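Local coordinates for HhaI Restriction Endonuclease (Haemophilus parahaemolyticus, PDB 6UKF), which cleaves double-stranded DNA as a restriction endonuclease recognising the sequence GCGC, probably using a fold of the PD-(D/E)XK nuclease family, at residues A[44-49]-A[119-124]; A[137-142]-A[146-151]; A[83-88]-A[111-116]. All blocks are in the same frame, centred on the assembly; numbering follows the deposited sequence.

Contact 1: residues A[44-49]-A[119-124]. With EDO (1,2-ethanediol), chain O; nucleotides of chain B.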
loop_
_atom_site.group_PDB
_atom_site.type_symbol
_atom_site.label_atom_id
_atom_site.label_comp_id
_atom_site.label_asym_id
_atom_site.label_seq_id
_atom_site.Cartn_x
_atom_site.Cartn_y
_atom_site.Cartn_z
ATOM N N TYR A 44 10.602 -11.344 5.869
ATOM C CA TYR A 44 10.179 -9.957 5.894
ATOM C C TYR A 44 9.198 -9.724 7.036
ATOM O O TYR A 44 8.469 -10.628 7.460
ATOM C CB TYR A 44 9.553 -9.548 4.560
ATOM C CG TYR A 44 10.554 -9.464 3.429
ATOM C CD1 TYR A 44 11.259 -8.293 3.180
ATOM C CD2 TYR A 44 10.799 -10.560 2.614
ATOM C CE1 TYR A 44 12.175 -8.217 2.147
ATOM C CE2 TYR A 44 11.711 -10.493 1.580
ATOM C CZ TYR A 44 12.397 -9.320 1.351
ATOM O OH TYR A 44 13.307 -9.248 0.323
ATOM N N ILE A 45 9.211 -8.494 7.540
ATOM C CA ILE A 45 8.326 -8.035 8.601
ATOM C C ILE A 45 7.555 -6.847 8.047
ATOM O O ILE A 45 8.155 -5.914 7.503
ATOM C CB ILE A 45 9.124 -7.618 9.851
ATOM C CG1 ILE A 45 9.945 -8.797 10.383
ATOM C CG2 ILE A 45 8.191 -7.081 10.940
ATOM C CD1 ILE A 45 11.062 -8.384 11.316
ATOM N N GLU A 46 6.238 -6.887 8.169
ATOM C CA GLU A 46 5.378 -5.811 7.696
ATOM C C GLU A 46 5.042 -4.898 8.866
ATOM O O GLU A 46 4.473 -5.347 9.865
ATOM C CB GLU A 46 4.094 -6.364 7.080
ATOM C CG GLU A 46 4.064 -6.289 5.563
ATOM C CD GLU A 46 4.237 -4.870 5.052
ATOM O OE1 GLU A 46 3.579 -3.959 5.596
ATOM O OE2 GLU A 46 5.045 -4.659 4.123
ATOM N N ALA A 47 5.393 -3.621 8.741
ATOM C CA ALA A 47 4.992 -2.622 9.718
ATOM C C ALA A 47 3.640 -2.061 9.292
ATOM O O ALA A 47 3.436 -1.733 8.118
ATOM C CB ALA A 47 6.033 -1.508 9.815
ATOM N N LYS A 48 2.711 -1.979 10.239
ATOM C CA LYS A 48 1.387 -1.436 9.971
ATOM C C LYS A 48 1.008 -0.485 11.089
ATOM O O LYS A 48 1.130 -0.829 12.269
ATOM C CB LYS A 48 0.335 -2.549 9.888
ATOM C CG LYS A 48 0.411 -3.379 8.623
ATOM C CD LYS A 48 -0.069 -2.586 7.420
ATOM C CE LYS A 48 0.419 -3.189 6.125
ATOM N NZ LYS A 48 0.130 -2.305 4.959
ATOM N N MET A 49 0.536 0.700 10.718
ATOM C CA MET A 49 -0.052 1.590 11.697
ATOM C C MET A 49 -1.398 1.028 12.147
ATOM O O MET A 49 -1.959 0.137 11.503
ATOM C CB MET A 49 -0.225 2.985 11.108
ATOM C CG MET A 49 1.088 3.624 10.695
ATOM S SD MET A 49 0.978 5.403 10.433
ATOM C CE MET A 49 0.899 5.981 12.127
ATOM N N GLU A 119 -2.622 -15.766 3.158
ATOM C CA GLU A 119 -2.077 -16.345 1.935
ATOM C C GLU A 119 -1.146 -15.362 1.243
ATOM O O GLU A 119 -0.016 -15.704 0.870
ATOM C CB GLU A 119 -3.219 -16.714 0.987
ATOM C CG GLU A 119 -4.079 -17.881 1.439
ATOM C CD GLU A 119 -3.519 -19.227 1.019
ATOM O OE1 GLU A 119 -2.746 -19.276 0.037
ATOM O OE2 GLU A 119 -3.854 -20.239 1.669
ATOM N N TYR A 120 -1.612 -14.127 1.061
ATOM C CA TYR A 120 -0.845 -13.145 0.310
ATOM C C TYR A 120 0.480 -12.841 0.992
ATOM O O TYR A 120 1.539 -12.870 0.357
ATOM C CB TYR A 120 -1.667 -11.869 0.144
ATOM C CG TYR A 120 -0.892 -10.760 -0.513
ATOM C CD1 TYR A 120 -0.516 -10.852 -1.844
ATOM C CD2 TYR A 120 -0.523 -9.627 0.198
ATOM C CE1 TYR A 120 0.200 -9.849 -2.452
ATOM C CE2 TYR A 120 0.194 -8.613 -0.405
ATOM C CZ TYR A 120 0.552 -8.732 -1.730
ATOM O OH TYR A 120 1.267 -7.732 -2.345
ATOM N N TYR A 121 0.447 -12.548 2.290
ATOM C CA TYR A 121 1.685 -12.171 2.965
ATOM C C TYR A 121 2.634 -13.357 3.100
ATOM O O TYR A 121 3.849 -13.193 2.958
ATOM C CB TYR A 121 1.385 -11.446 4.277
ATOM C CG TYR A 121 0.936 -10.036 3.976
ATOM C CD1 TYR A 121 1.860 -9.043 3.696
ATOM C CD2 TYR A 121 -0.411 -9.715 3.899
ATOM C CE1 TYR A 121 1.459 -7.761 3.382
ATOM C CE2 TYR A 121 -0.823 -8.435 3.587
ATOM C CZ TYR A 121 0.116 -7.460 3.330
ATOM O OH TYR A 121 -0.288 -6.185 3.014
ATOM N N LYS A 122 2.109 -14.564 3.316
ATOM C CA LYS A 122 2.973 -15.741 3.262
ATOM C C LYS A 122 3.661 -15.846 1.904
ATOM O O LYS A 122 4.849 -16.185 1.824
ATOM C CB LYS A 122 2.170 -17.009 3.546
ATOM C CG LYS A 122 1.709 -17.171 4.989
ATOM C CD LYS A 122 0.742 -18.339 5.114
ATOM C CE LYS A 122 0.169 -18.460 6.516
ATOM N NZ LYS A 122 -0.815 -19.568 6.615
ATOM N N SER A 123 2.931 -15.558 0.822
ATOM C CA SER A 123 3.499 -15.663 -0.517
ATOM C C SER A 123 4.623 -14.664 -0.743
ATOM O O SER A 123 5.471 -14.887 -1.614
ATOM C CB SER A 123 2.402 -15.462 -1.566
ATOM O OG SER A 123 2.186 -14.087 -1.831
ATOM N N LYS A 124 4.649 -13.570 0.014
ATOM C CA LYS A 124 5.709 -12.579 -0.080
ATOM C C LYS A 124 6.782 -12.776 0.983
ATOM O O LYS A 124 7.603 -11.879 1.197
ATOM C CB LYS A 124 5.122 -11.169 0.012
ATOM C CG LYS A 124 4.001 -10.898 -0.982
ATOM C CD LYS A 124 4.422 -11.221 -2.408
ATOM C CE LYS A 124 3.274 -11.012 -3.379
ATOM N NZ LYS A 124 3.586 -11.606 -4.707
HETATM C C1 EDO O . 4.007 -6.041 1.638
HETATM O O1 EDO O . 4.808 -4.912 1.278
HETATM C C2 EDO O . 4.302 -7.220 0.723
HETATM O O2 EDO O . 4.058 -6.837 -0.634
ATOM P P DA B 10 0.541 1.625 6.496
ATOM O OP1 DA B 10 1.156 1.650 7.840
ATOM O OP2 DA B 10 0.286 0.335 5.820
ATOM O "O5'" DA B 10 -0.874 2.374 6.510
ATOM C "C5'" DA B 10 -1.092 3.483 7.362
ATOM C "C4'" DA B 10 -1.062 4.766 6.570
ATOM O "O4'" DA B 10 -2.074 4.729 5.524
ATOM C "C3'" DA B 10 -1.353 6.028 7.377
ATOM O "O3'" DA B 10 -0.522 7.069 6.893
ATOM C "C2'" DA B 10 -2.840 6.264 7.138
ATOM C "C1'" DA B 10 -3.013 5.781 5.708
ATOM N N9 DA B 10 -4.330 5.250 5.390
ATOM C C8 DA B 10 -5.055 4.346 6.113
ATOM N N7 DA B 10 -6.203 4.029 5.566
ATOM C C5 DA B 10 -6.224 4.763 4.392
ATOM C C6 DA B 10 -7.173 4.871 3.360
ATOM N N6 DA B 10 -8.328 4.203 3.358
ATOM N N1 DA B 10 -6.889 5.697 2.331
ATOM C C2 DA B 10 -5.728 6.363 2.340
ATOM N N3 DA B 10 -4.759 6.342 3.253
ATOM C C4 DA B 10 -5.074 5.514 4.265
ATOM P P DC B 9 2.788 -1.443 2.620
ATOM O OP1 DC B 9 3.837 -1.789 3.597
ATOM O OP2 DC B 9 1.595 -2.302 2.462
ATOM O "O5'" DC B 9 2.262 0.027 2.928
ATOM C "C5'" DC B 9 3.176 1.005 3.361
ATOM C "C4'" DC B 9 2.548 2.369 3.363
ATOM O "O4'" DC B 9 2.166 2.760 2.014
ATOM C "C3'" DC B 9 1.251 2.497 4.148
ATOM O "O3'" DC B 9 1.465 2.531 5.537
ATOM C "C2'" DC B 9 0.712 3.813 3.576
ATOM C "C1'" DC B 9 1.084 3.674 2.086
ATOM N N1 DC B 9 -0.055 3.177 1.272
ATOM C C2 DC B 9 -0.938 4.101 0.725
ATOM O O2 DC B 9 -0.726 5.307 0.905
ATOM N N3 DC B 9 -1.993 3.657 0.003
ATOM C C4 DC B 9 -2.186 2.349 -0.164
ATOM N N4 DC B 9 -3.244 1.962 -0.886
ATOM C C5 DC B 9 -1.300 1.382 0.403
ATOM C C6 DC B 9 -0.260 1.836 1.115
ATOM P P DG B 8 0.758 -4.371 -1.759
ATOM O OP1 DG B 8 1.461 -5.454 -1.037
ATOM O OP2 DG B 8 -0.700 -4.192 -1.581
ATOM O "O5'" DG B 8 1.501 -3.012 -1.390
ATOM C "C5'" DG B 8 2.920 -2.973 -1.425
ATOM C "C4'" DG B 8 3.426 -1.581 -1.143
ATOM O "O4'" DG B 8 3.081 -0.702 -2.232
ATOM C "C3'" DG B 8 2.831 -0.927 0.087
ATOM O "O3'" DG B 8 3.546 -1.294 1.220
ATOM C "C2'" DG B 8 2.941 0.557 -0.217
ATOM C "C1'" DG B 8 2.763 0.592 -1.721
ATOM N N9 DG B 8 1.416 0.918 -2.189
ATOM C C8 DG B 8 0.408 0.038 -2.505
ATOM N N7 DG B 8 -0.666 0.623 -2.960
ATOM C C5 DG B 8 -0.342 1.973 -2.964
ATOM C C6 DG B 8 -1.103 3.100 -3.361
ATOM O O6 DG B 8 -2.253 3.130 -3.813
ATOM N N1 DG B 8 -0.389 4.283 -3.205
ATOM C C2 DG B 8 0.892 4.368 -2.719
ATOM N N2 DG B 8 1.417 5.598 -2.639
ATOM N N3 DG B 8 1.611 3.325 -2.346
ATOM C C4 DG B 8 0.938 2.165 -2.499
#
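K48 NZ, 4.4 Å from Y121 OH across the contact, is gripped by several groups of the DNA and the protein. It donates to DA10 OP2 of chain B at 2.8 Å, to DC9 OP2 of the same strand, and to the carbonyl of Q53; in the E46 conformer given, OE1 makes a long salt bridge to it. E46 and A47 on strand 43-47, followed directly by K48, match the E-x-K signature of PD-(D/E)XK nucleases, and their position against the DNA backbone is consistent with that family. A long, flexible lysine suits the place: bent at chi2 (-72°), its chain carries the amine between two successive phosphates. In the same conformer E46 lies at right angles to Y121, with its CG obliquely placed 3.7 Å from Y121 CE1 and its carboxylate turned 47° from the ring plane. The broad phenol thus packs against the aliphatic part of E46, while C1 of an ethanediol, probably from the crystallisation liquor, sits at the ring's edge. On the same helix, Y120 OH donates to DG8 OP1 of chain B at 2.6 Å, the phosphate oxygen lying in the ring plane. Nearby S123 OG donates to Y120 O at 2.6 Å, and Y44 CD2 lies 3.7 Å from K124 O.

Contact 2: residues A[137-142]-A[146-151]. With CA (calcium ion), chain R; EDO (1,2-ethanediol), chain F; PO4 (phosphate ion), chain Q.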
loop_
_atom_site.group_PDB
_atom_site.type_symbol
_atom_site.label_atom_id
_atom_site.label_comp_id
_atom_site.label_asym_id
_atom_site.label_seq_id
_atom_site.Cartn_x
_atom_site.Cartn_y
_atom_site.Cartn_z
ATOM N N ILE A 137 4.059 -4.235 19.206
ATOM C CA ILE A 137 3.375 -5.518 19.128
ATOM C C ILE A 137 3.916 -6.233 17.900
ATOM O O ILE A 137 3.836 -5.701 16.788
ATOM C CB ILE A 137 1.854 -5.328 19.016
ATOM C CG1 ILE A 137 1.314 -4.629 20.268
ATOM C CG2 ILE A 137 1.171 -6.663 18.798
ATOM C CD1 ILE A 137 -0.063 -4.031 20.092
ATOM N N ILE A 138 4.477 -7.422 18.099
ATOM C CA ILE A 138 5.053 -8.222 17.024
ATOM C C ILE A 138 4.347 -9.567 17.030
ATOM O O ILE A 138 4.251 -10.215 18.078
ATOM C CB ILE A 138 6.567 -8.417 17.218
ATOM C CG1 ILE A 138 7.281 -7.064 17.286
ATOM C CG2 ILE A 138 7.135 -9.275 16.093
ATOM C CD1 ILE A 138 8.721 -7.158 17.737
ATOM N N PHE A 139 3.865 -9.999 15.868
ATOM C CA PHE A 139 3.108 -11.239 15.841
ATOM C C PHE A 139 3.280 -11.954 14.512
ATOM O O PHE A 139 3.493 -11.309 13.478
ATOM C CB PHE A 139 1.617 -11.004 16.132
ATOM C CG PHE A 139 0.915 -10.160 15.109
ATOM C CD1 PHE A 139 0.369 -10.735 13.975
ATOM C CD2 PHE A 139 0.780 -8.796 15.293
ATOM C CE1 PHE A 139 -0.287 -9.961 13.036
ATOM C CE2 PHE A 139 0.123 -8.018 14.361
ATOM C CZ PHE A 139 -0.412 -8.602 13.231
ATOM N N PRO A 140 3.180 -13.280 14.510
ATOM C CA PRO A 140 3.301 -14.039 13.264
ATOM C C PRO A 140 2.025 -13.969 12.443
ATOM O O PRO A 140 0.918 -13.861 12.974
ATOM C CB PRO A 140 3.542 -15.468 13.763
ATOM C CG PRO A 140 2.810 -15.525 15.055
ATOM C CD PRO A 140 2.950 -14.161 15.670
ATOM N N ILE A 141 2.199 -14.056 11.121
ATOM C CA ILE A 141 1.080 -13.919 10.187
ATOM C C ILE A 141 -0.046 -14.896 10.500
ATOM O O ILE A 141 -1.225 -14.573 10.316
ATOM C CB ILE A 141 1.598 -14.037 8.733
ATOM C CG1 ILE A 141 0.472 -13.865 7.707
ATOM C CG2 ILE A 141 2.307 -15.371 8.499
ATOM C CD1 ILE A 141 -0.268 -12.555 7.801
ATOM N N GLU A 142 0.284 -16.092 10.995
ATOM C CA GLU A 142 -0.752 -17.086 11.255
ATOM C C GLU A 142 -1.735 -16.660 12.342
ATOM O O GLU A 142 -2.801 -17.276 12.453
ATOM C CB GLU A 142 -0.129 -18.438 11.615
ATOM C CG GLU A 142 0.802 -18.406 12.809
ATOM C CD GLU A 142 2.265 -18.279 12.420
ATOM O OE1 GLU A 142 3.120 -18.742 13.202
ATOM O OE2 GLU A 142 2.576 -17.705 11.351
ATOM N N HIS A 146 -6.110 -12.195 15.606
ATOM C CA HIS A 146 -6.114 -11.836 17.016
ATOM C C HIS A 146 -5.700 -10.393 17.256
ATOM O O HIS A 146 -5.819 -9.911 18.388
ATOM C CB HIS A 146 -5.195 -12.778 17.793
ATOM C CG HIS A 146 -5.637 -14.207 17.752
ATOM N ND1 HIS A 146 -6.800 -14.640 18.350
ATOM C CD2 HIS A 146 -5.080 -15.297 17.176
ATOM C CE1 HIS A 146 -6.938 -15.938 18.148
ATOM N NE2 HIS A 146 -5.906 -16.361 17.439
ATOM N N TYR A 147 -5.236 -9.698 16.226
ATOM C CA TYR A 147 -4.689 -8.356 16.362
ATOM C C TYR A 147 -5.456 -7.302 15.588
ATOM O O TYR A 147 -5.568 -6.170 16.062
ATOM C CB TYR A 147 -3.227 -8.356 15.905
ATOM C CG TYR A 147 -2.367 -9.210 16.795
ATOM C CD1 TYR A 147 -2.205 -10.564 16.541
ATOM C CD2 TYR A 147 -1.748 -8.674 17.915
ATOM C CE1 TYR A 147 -1.432 -11.356 17.366
ATOM C CE2 TYR A 147 -0.972 -9.457 18.743
ATOM C CZ TYR A 147 -0.821 -10.796 18.467
ATOM O OH TYR A 147 -0.042 -11.572 19.293
ATOM N N PHE A 148 -5.979 -7.632 14.409
ATOM C CA PHE A 148 -6.607 -6.648 13.543
ATOM C C PHE A 148 -8.015 -7.075 13.167
ATOM O O PHE A 148 -8.259 -8.243 12.848
ATOM C CB PHE A 148 -5.810 -6.455 12.244
ATOM C CG PHE A 148 -4.603 -5.579 12.396
ATOM C CD1 PHE A 148 -4.732 -4.202 12.410
ATOM C CD2 PHE A 148 -3.338 -6.128 12.516
ATOM C CE1 PHE A 148 -3.625 -3.388 12.546
ATOM C CE2 PHE A 148 -2.226 -5.318 12.653
ATOM C CZ PHE A 148 -2.370 -3.945 12.669
ATOM N N ASN A 149 -8.933 -6.116 13.215
ATOM C CA ASN A 149 -10.196 -6.228 12.506
ATOM C C ASN A 149 -9.957 -5.917 11.035
ATOM O O ASN A 149 -9.116 -5.084 10.691
ATOM C CB ASN A 149 -11.206 -5.229 13.068
ATOM C CG ASN A 149 -11.537 -5.489 14.529
ATOM O OD1 ASN A 149 -11.451 -4.593 15.370
ATOM N ND2 ASN A 149 -11.911 -6.721 14.836
ATOM N N VAL A 150 -10.696 -6.599 10.162
ATOM C CA VAL A 150 -10.492 -6.493 8.723
ATOM C C VAL A 150 -11.820 -6.229 8.033
ATOM O O VAL A 150 -12.847 -6.815 8.392
ATOM C CB VAL A 150 -9.839 -7.767 8.145
ATOM C CG1 VAL A 150 -9.522 -7.577 6.662
ATOM C CG2 VAL A 150 -8.590 -8.128 8.928
ATOM N N SER A 151 -11.795 -5.346 7.039
ATOM C CA SER A 151 -12.908 -5.149 6.125
ATOM C C SER A 151 -12.366 -5.097 4.703
ATOM O O SER A 151 -11.157 -4.984 4.472
ATOM C CB SER A 151 -13.706 -3.880 6.448
ATOM O OG SER A 151 -12.939 -2.717 6.207
HETATM CA CA CA R . -13.355 -1.214 3.848
HETATM C C1 EDO F . -11.165 -1.735 9.263
HETATM O O1 EDO F . -12.140 -1.326 8.300
HETATM C C2 EDO F . -11.583 -3.063 9.883
HETATM O O2 EDO F . -12.861 -2.934 10.512
HETATM P P PO4 Q . -9.722 -12.836 19.180
HETATM O O1 PO4 Q . -10.129 -11.406 19.439
HETATM O O2 PO4 Q . -10.762 -13.763 19.757
HETATM O O3 PO4 Q . -9.603 -13.072 17.695
HETATM O O4 PO4 Q . -8.390 -13.111 19.835
#
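F139 and Y147 form an offset stack, with ring centroids 4.0 Å apart and planes only 6° from parallel. The two side chains slide past each other in opposite directions, which puts each CB over its partner's ring. F139 CB stands 3.7 Å from the centroid of the Y147 ring and Y147 CB 4.0 Å from that of F139, two reciprocal CH-pi contacts. F139 achieves this with CG in the crowded position between backbone N and carbonyl carbon (chi1 64°), which turns its ring to lie flat along that of Y147.

Apolar packing extends the stack. The branched I137 reaches Y147 obliquely, I137 CG2 meeting Y147 CE2 at 3.5 Å, while F148 crosses F139 at about a right angle and the two rings touch rim to rim, F148 CE2 to F139 CZ at 3.8 Å. A tyrosine suits position 147: its ring stacks while OH hydrogen-bonds to D248 OD1 of helix 242-255.

Polar groups outside this apolar cluster meet bound ions. H146 ND1 donates to O4 of a phosphate ion, probably a crystallisation component, at 2.7 Å, nearly straight at 174°. On strand 148-156, S151 OG binds calcium at 2.8 Å.

The stack closes a short aromatic-rich connection between two sheets, linking edge strand 136-140 of the mixed sheet to strand 148-156 of the antiparallel one, where S151 and T153 contribute to the calcium site.

Contact 3: residues A[83-88]-A[111-116]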
loop_
_atom_site.group_PDB
_atom_site.type_symbol
_atom_site.label_atom_id
_atom_site.label_comp_id
_atom_site.label_asym_id
_atom_site.label_seq_id
_atom_site.Cartn_x
_atom_site.Cartn_y
_atom_site.Cartn_z
ATOM N N GLN A 83 -11.035 -16.256 -4.919
ATOM C CA GLN A 83 -12.138 -16.833 -5.680
ATOM C C GLN A 83 -13.471 -16.624 -4.974
ATOM O O GLN A 83 -14.484 -16.336 -5.622
ATOM C CB GLN A 83 -11.865 -18.317 -5.942
ATOM C CG GLN A 83 -10.977 -18.541 -7.154
ATOM C CD GLN A 83 -10.252 -19.870 -7.141
ATOM O OE1 GLN A 83 -10.368 -20.654 -6.200
ATOM N NE2 GLN A 83 -9.488 -20.129 -8.194
ATOM N N LYS A 84 -13.494 -16.761 -3.645
ATOM C CA LYS A 84 -14.732 -16.518 -2.911
ATOM C C LYS A 84 -15.196 -15.077 -3.085
ATOM O O LYS A 84 -16.392 -14.817 -3.265
ATOM C CB LYS A 84 -14.543 -16.830 -1.427
ATOM C CG LYS A 84 -14.278 -18.293 -1.106
ATOM C CD LYS A 84 -14.029 -18.482 0.381
ATOM C CE LYS A 84 -13.393 -19.829 0.682
ATOM N NZ LYS A 84 -14.161 -20.968 0.109
ATOM N N ILE A 85 -14.261 -14.128 -3.035
ATOM C CA ILE A 85 -14.612 -12.721 -3.207
ATOM C C ILE A 85 -15.142 -12.477 -4.613
ATOM O O ILE A 85 -16.183 -11.836 -4.803
ATOM C CB ILE A 85 -13.396 -11.829 -2.892
ATOM C CG1 ILE A 85 -13.016 -11.954 -1.414
ATOM C CG2 ILE A 85 -13.690 -10.381 -3.265
ATOM C CD1 ILE A 85 -11.663 -11.366 -1.083
ATOM N N MET A 86 -14.422 -12.975 -5.621
ATOM C CA MET A 86 -14.862 -12.798 -7.001
ATOM C C MET A 86 -16.221 -13.441 -7.230
ATOM O O MET A 86 -17.078 -12.873 -7.916
ATOM C CB MET A 86 -13.837 -13.411 -7.950
ATOM C CG MET A 86 -12.533 -12.655 -8.010
ATOM S SD MET A 86 -11.297 -13.478 -9.026
ATOM C CE MET A 86 -12.128 -13.561 -10.612
ATOM N N GLN A 87 -16.429 -14.634 -6.675
ATOM C CA GLN A 87 -17.707 -15.312 -6.838
ATOM C C GLN A 87 -18.834 -14.493 -6.226
ATOM O O GLN A 87 -19.890 -14.309 -6.841
ATOM C CB GLN A 87 -17.632 -16.696 -6.199
ATOM C CG GLN A 87 -18.953 -17.429 -6.133
ATOM C CD GLN A 87 -18.801 -18.820 -5.572
ATOM O OE1 GLN A 87 -17.852 -19.534 -5.896
ATOM N NE2 GLN A 87 -19.733 -19.212 -4.717
ATOM N N PHE A 88 -18.625 -13.981 -5.012
ATOM C CA PHE A 88 -19.663 -13.177 -4.381
ATOM C C PHE A 88 -19.982 -11.945 -5.219
ATOM O O PHE A 88 -21.152 -11.624 -5.457
ATOM C CB PHE A 88 -19.249 -12.761 -2.973
ATOM C CG PHE A 88 -20.256 -11.878 -2.308
ATOM C CD1 PHE A 88 -20.193 -10.502 -2.447
ATOM C CD2 PHE A 88 -21.298 -12.425 -1.579
ATOM C CE1 PHE A 88 -21.137 -9.690 -1.858
ATOM C CE2 PHE A 88 -22.244 -11.617 -0.984
ATOM C CZ PHE A 88 -22.162 -10.246 -1.122
ATOM N N SER A 111 -13.282 -13.876 8.146
ATOM C CA SER A 111 -12.255 -14.902 8.003
ATOM C C SER A 111 -11.810 -15.075 6.556
ATOM O O SER A 111 -10.655 -15.438 6.308
ATOM C CB SER A 111 -12.774 -16.230 8.551
ATOM O OG SER A 111 -13.973 -16.608 7.899
ATOM N N VAL A 112 -12.701 -14.845 5.587
ATOM C CA VAL A 112 -12.286 -14.900 4.186
ATOM C C VAL A 112 -11.184 -13.886 3.927
ATOM O O VAL A 112 -10.182 -14.180 3.262
ATOM C CB VAL A 112 -13.490 -14.660 3.256
ATOM C CG1 VAL A 112 -13.027 -14.553 1.805
ATOM C CG2 VAL A 112 -14.521 -15.758 3.415
ATOM N N PHE A 113 -11.362 -12.670 4.442
ATOM C CA PHE A 113 -10.397 -11.606 4.213
ATOM C C PHE A 113 -9.116 -11.857 4.988
ATOM O O PHE A 113 -8.017 -11.643 4.467
ATOM C CB PHE A 113 -11.018 -10.272 4.620
ATOM C CG PHE A 113 -12.368 -10.021 4.007
ATOM C CD1 PHE A 113 -12.638 -10.382 2.695
ATOM C CD2 PHE A 113 -13.372 -9.433 4.749
ATOM C CE1 PHE A 113 -13.880 -10.147 2.138
ATOM C CE2 PHE A 113 -14.614 -9.197 4.197
ATOM C CZ PHE A 113 -14.868 -9.555 2.893
ATOM N N VAL A 114 -9.236 -12.313 6.236
ATOM C CA VAL A 114 -8.051 -12.679 7.003
ATOM C C VAL A 114 -7.273 -13.765 6.277
ATOM O O VAL A 114 -6.039 -13.727 6.208
ATOM C CB VAL A 114 -8.445 -13.117 8.425
ATOM C CG1 VAL A 114 -7.246 -13.737 9.138
ATOM C CG2 VAL A 114 -8.991 -11.936 9.205
ATOM N N ASN A 115 -7.978 -14.757 5.731
ATOM C CA ASN A 115 -7.293 -15.842 5.040
ATOM C C ASN A 115 -6.638 -15.358 3.753
ATOM O O ASN A 115 -5.546 -15.818 3.404
ATOM C CB ASN A 115 -8.252 -17.003 4.786
ATOM C CG ASN A 115 -8.518 -17.811 6.038
ATOM O OD1 ASN A 115 -7.668 -17.894 6.923
ATOM N ND2 ASN A 115 -9.697 -18.416 6.117
ATOM N N TRP A 116 -7.271 -14.427 3.036
ATOM C CA TRP A 116 -6.595 -13.833 1.887
ATOM C C TRP A 116 -5.301 -13.161 2.325
ATOM O O TRP A 116 -4.244 -13.351 1.712
ATOM C CB TRP A 116 -7.496 -12.820 1.172
ATOM C CG TRP A 116 -6.850 -12.306 -0.079
ATOM C CD1 TRP A 116 -7.010 -12.794 -1.343
ATOM C CD2 TRP A 116 -5.903 -11.232 -0.181
ATOM N NE1 TRP A 116 -6.229 -12.087 -2.226
ATOM C CE2 TRP A 116 -5.541 -11.123 -1.538
ATOM C CE3 TRP A 116 -5.331 -10.350 0.742
ATOM C CZ2 TRP A 116 -4.637 -10.163 -1.993
ATOM C CZ3 TRP A 116 -4.434 -9.399 0.287
ATOM C CH2 TRP A 116 -4.096 -9.315 -1.067
#
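The F113 ring meets I85 at its edge: I85 CD1 lies near the ring plane, 4.0 Å from F113 CD1, and I85 CG1 is 4.1 Å from F113 CE1. Beyond helix 83-88, the same phenylalanine packs on L108 and on V150 and C152 of strand 148-156. A second aromatic of helix 111-116, W116, points CB toward helix 83-88, while its indole stacks with F232 and Y120; it also packs on Y81 and T82, earlier in helix 80-91. I85 is drawn out straight (chi2 167°), which carries CD1 across to the F113 ring.

The segments are parts of two helices, 80-91 and 110-123, lying side by side on one antiparallel sheet, where I85 touches F57 and F113 touches strand 148-156. The axes of segments 83-88 and 111-116 come within 10.7 Å and run at 135°, obliquely and in a broadly opposed sense. At that spacing the apolar side chains of I85, V112 and F113 span the gap without needing polar partners.

V112 divides its two methyls between neighbours. CG1, anti to the backbone N (chi1 173°), slides past I85 to lie 4.1 Å from I85 CG1; CG2 turns to K84, whose CD it meets at 4.1 Å. K84 suits this exposed margin, since its methylenes add apolar surface while a bend at chi4 leads NZ away from helix 111-116.

Along the chain, contact 3 is nested inside the loop that contact 1 closes, and contact 2 follows both. Contacts 1 and 3 share helix 110-123, the later turns serving contact 1 and the earlier ones contact 3, with centres about 17 Å apart. Contacts 1 and 2, with centres about 10 Å apart, reach the same mixed sheet and touch directly: Y121 and K122 pack on I141, and F148 lies against K48 and M49. V150 joins contact 2 to contact 3 through F113 and V114, although their centres are also about 17 Å apart. One helix thus links strand 43-47, whose following residues K48 and M49 bind the DNA backbone, to the antiparallel sheet that carries the calcium-binding S151.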